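Local coordinates for protein BldN (Streptomyces venezuelae, PDB 6DXO) that is probably the N-terminal part of the membrane-anchored anti-sigma factor RsbN, captured in complex with the ECF sigma factor BldN, at residues Ala13-Arg21 / Gln40-Ser48. Sequence-based numbering, arbitrary orientation.
Sequences AFAQALEDR and QGKLLALAS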
loop_
_atom_site.group_PDB
_atom_site.type_symbol
_atom_site.label_atom_id
_atom_site.label_comp_id
_atom_site.label_asym_id
_atom_site.label_seq_id
_atom_site.Cartn_x
_atom_site.Cartn_y
_atom_site.Cartn_z
ATOM N N ALA B 13 -18.366 -21.136 -14.323
ATOM C CA ALA B 13 -18.909 -21.492 -13.017
ATOM C C ALA B 13 -17.806 -21.459 -11.963
ATOM O O ALA B 13 -18.004 -20.969 -10.849
ATOM C CB ALA B 13 -19.546 -22.869 -13.067
ATOM N N PHE B 14 -16.646 -21.989 -12.329
ATOM C CA PHE B 14 -15.492 -21.986 -11.448
ATOM C C PHE B 14 -15.086 -20.547 -11.140
ATOM O O PHE B 14 -14.859 -20.192 -9.988
ATOM C CB PHE B 14 -14.345 -22.765 -12.092
ATOM C CG PHE B 14 -13.108 -22.858 -11.241
ATOM C CD1 PHE B 14 -11.885 -22.433 -11.733
ATOM C CD2 PHE B 14 -13.164 -23.378 -9.953
ATOM C CE1 PHE B 14 -10.734 -22.522 -10.957
ATOM C CE2 PHE B 14 -12.017 -23.470 -9.173
ATOM C CZ PHE B 14 -10.805 -23.042 -9.677
ATOM N N ALA B 15 -15.013 -19.717 -12.174
ATOM C CA ALA B 15 -14.650 -18.318 -11.996
ATOM C C ALA B 15 -15.575 -17.665 -10.981
ATOM O O ALA B 15 -15.127 -16.997 -10.051
ATOM C CB ALA B 15 -14.709 -17.575 -13.334
ATOM N N GLN B 16 -16.877 -17.875 -11.161
ATOM C CA GLN B 16 -17.876 -17.296 -10.271
ATOM C C GLN B 16 -17.758 -17.838 -8.849
ATOM O O GLN B 16 -17.957 -17.110 -7.878
ATOM C CB GLN B 16 -19.286 -17.542 -10.813
ATOM C CG GLN B 16 -20.363 -16.850 -10.010
ATOM C CD GLN B 16 -20.155 -15.350 -9.941
ATOM O OE1 GLN B 16 -20.355 -14.731 -8.898
ATOM N NE2 GLN B 16 -19.754 -14.760 -11.059
ATOM N N ALA B 17 -17.436 -19.122 -8.734
ATOM C CA ALA B 17 -17.234 -19.749 -7.435
ATOM C C ALA B 17 -16.021 -19.163 -6.708
ATOM O O ALA B 17 -16.068 -18.925 -5.502
ATOM C CB ALA B 17 -17.084 -21.248 -7.592
ATOM N N LEU B 18 -14.932 -18.936 -7.440
ATOM C CA LEU B 18 -13.723 -18.385 -6.832
ATOM C C LEU B 18 -14.005 -17.030 -6.200
ATOM O O LEU B 18 -13.616 -16.776 -5.058
ATOM C CB LEU B 18 -12.598 -18.258 -7.860
ATOM C CG LEU B 18 -11.944 -19.567 -8.298
ATOM C CD1 LEU B 18 -11.058 -19.334 -9.509
ATOM C CD2 LEU B 18 -11.153 -20.185 -7.154
ATOM N N GLU B 19 -14.678 -16.163 -6.946
ATOM C CA GLU B 19 -15.082 -14.867 -6.420
ATOM C C GLU B 19 -15.795 -15.056 -5.083
ATOM O O GLU B 19 -15.487 -14.380 -4.101
ATOM C CB GLU B 19 -16.002 -14.147 -7.410
ATOM C CG GLU B 19 -15.339 -13.772 -8.724
ATOM C CD GLU B 19 -16.296 -13.107 -9.697
ATOM O OE1 GLU B 19 -17.505 -13.420 -9.659
ATOM O OE2 GLU B 19 -15.838 -12.265 -10.499
ATOM N N ASP B 20 -16.744 -15.985 -5.057
ATOM C CA ASP B 20 -17.502 -16.272 -3.849
ATOM C C ASP B 20 -16.570 -16.730 -2.739
ATOM O O ASP B 20 -16.717 -16.331 -1.586
ATOM C CB ASP B 20 -18.552 -17.351 -4.120
ATOM C CG ASP B 20 -19.714 -16.843 -4.955
ATOM O OD1 ASP B 20 -19.616 -15.724 -5.500
ATOM O OD2 ASP B 20 -20.722 -17.569 -5.070
ATOM N N ARG B 21 -15.609 -17.571 -3.099
ATOM C CA ARG B 21 -14.678 -18.126 -2.128
ATOM C C ARG B 21 -13.562 -17.138 -1.803
ATOM O O ARG B 21 -13.484 -16.625 -0.689
ATOM C CB ARG B 21 -14.090 -19.440 -2.643
ATOM C CG ARG B 21 -13.300 -20.192 -1.598
ATOM C CD ARG B 21 -14.138 -20.396 -0.348
ATOM N NE ARG B 21 -13.360 -20.991 0.730
ATOM C CZ ARG B 21 -12.627 -20.294 1.592
ATOM N NH1 ARG B 21 -12.572 -18.972 1.500
ATOM N NH2 ARG B 21 -11.948 -20.918 2.544
ATOM N N GLN B 40 -16.081 -29.774 -8.981
ATOM C CA GLN B 40 -15.780 -28.355 -8.821
ATOM C C GLN B 40 -15.377 -28.020 -7.386
ATOM O O GLN B 40 -14.670 -27.042 -7.142
ATOM C CB GLN B 40 -16.982 -27.504 -9.227
ATOM C CG GLN B 40 -16.681 -26.022 -9.317
ATOM C CD GLN B 40 -17.929 -25.170 -9.236
ATOM O OE1 GLN B 40 -18.179 -24.331 -10.100
ATOM N NE2 GLN B 40 -18.715 -25.376 -8.186
ATOM N N GLY B 41 -15.844 -28.830 -6.439
ATOM C CA GLY B 41 -15.505 -28.639 -5.042
ATOM C C GLY B 41 -14.047 -28.955 -4.774
ATOM O O GLY B 41 -13.428 -28.384 -3.877
ATOM N N LYS B 42 -13.494 -29.876 -5.555
ATOM C CA LYS B 42 -12.090 -30.223 -5.425
ATOM C C LYS B 42 -11.232 -29.097 -5.991
ATOM O O LYS B 42 -10.200 -28.742 -5.424
ATOM C CB LYS B 42 -11.788 -31.545 -6.135
ATOM C CG LYS B 42 -10.362 -32.040 -5.937
ATOM C CD LYS B 42 -9.992 -32.098 -4.460
ATOM C CE LYS B 42 -8.541 -32.514 -4.272
ATOM N NZ LYS B 42 -8.144 -32.563 -2.834
ATOM N N LEU B 43 -11.676 -28.530 -7.108
ATOM C CA LEU B 43 -10.965 -27.425 -7.737
ATOM C C LEU B 43 -10.880 -26.233 -6.795
ATOM O O LEU B 43 -9.819 -25.628 -6.639
ATOM C CB LEU B 43 -11.653 -27.020 -9.040
ATOM C CG LEU B 43 -11.754 -28.109 -10.109
ATOM C CD1 LEU B 43 -12.428 -27.559 -11.357
ATOM C CD2 LEU B 43 -10.381 -28.675 -10.440
ATOM N N LEU B 44 -12.000 -25.899 -6.168
ATOM C CA LEU B 44 -12.052 -24.778 -5.240
ATOM C C LEU B 44 -11.146 -25.017 -4.037
ATOM O O LEU B 44 -10.511 -24.091 -3.538
ATOM C CB LEU B 44 -13.489 -24.522 -4.780
ATOM C CG LEU B 44 -14.427 -23.877 -5.808
ATOM C CD1 LEU B 44 -15.873 -23.906 -5.329
ATOM C CD2 LEU B 44 -13.990 -22.450 -6.118
ATOM N N ALA B 45 -11.086 -26.264 -3.584
ATOM C CA ALA B 45 -10.259 -26.621 -2.438
ATOM C C ALA B 45 -8.780 -26.434 -2.756
ATOM O O ALA B 45 -7.994 -26.022 -1.895
ATOM C CB ALA B 45 -10.536 -28.058 -2.003
ATOM N N LEU B 46 -8.404 -26.743 -3.993
ATOM C CA LEU B 46 -7.026 -26.579 -4.430
ATOM C C LEU B 46 -6.664 -25.097 -4.508
ATOM O O LEU B 46 -5.600 -24.685 -4.044
ATOM C CB LEU B 46 -6.801 -27.264 -5.779
ATOM C CG LEU B 46 -6.985 -28.782 -5.783
ATOM C CD1 LEU B 46 -7.001 -29.331 -7.202
ATOM C CD2 LEU B 46 -5.899 -29.454 -4.957
ATOM N N ALA B 47 -7.558 -24.299 -5.089
ATOM C CA ALA B 47 -7.343 -22.859 -5.187
ATOM C C ALA B 47 -7.251 -22.224 -3.803
ATOM O O ALA B 47 -6.448 -21.316 -3.581
ATOM C CB ALA B 47 -8.445 -22.205 -6.001
ATOM N N SER B 48 -8.083 -22.692 -2.877
ATOM C CA SER B 48 -8.034 -22.190 -1.502
ATOM C C SER B 48 -6.739 -22.611 -0.819
ATOM O O SER B 48 -6.163 -21.857 -0.037
ATOM C CB SER B 48 -9.240 -22.679 -0.694
ATOM O OG SER B 48 -10.422 -22.002 -1.080
#
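Leu44 sets its CD2 methyl among Phe14, Ala17 and Leu18, with CD2 lying 3.6 Å from Ala17 CB and 3.8 Å from both Leu18 CD2 and Phe14 CE2. Its CD1 branch also rests on Ala17 CB. Phe14 runs past Leu44 in the opposite direction; with CG anti to the backbone N (chi1 -178°), the ring extends toward 41-48, where its CE2 meets Leu43 CB at 3.6 Å. One turn on, Leu18 CD1 lies 3.5 Å above one face of the Phe14 ring, toward its rim, while Leu18 CD2 touches Ala47 CB. Replacing Phe14 with an alanine would probably open a gap beside Leu43 and Leu44 and leave Leu18 CD1 without the ring it packs on. At one end, Gln40, extended beyond CG, lays OE1 against the backbone of Ala13, 3.4 Å from its C; with Ala13 O also an acceptor, this is packing, not a bond. At the other, Ser48 OG touches Arg21 CG (3.4 Å), lies over one guanidinium face toward the rim, and makes a weak hydrogen bond to Leu44 O. Segments 13-20 and 41-48, axes 10.5 Å apart at -47°, form an obliquely crossed, parallel-sense helix pair with an apolar seam.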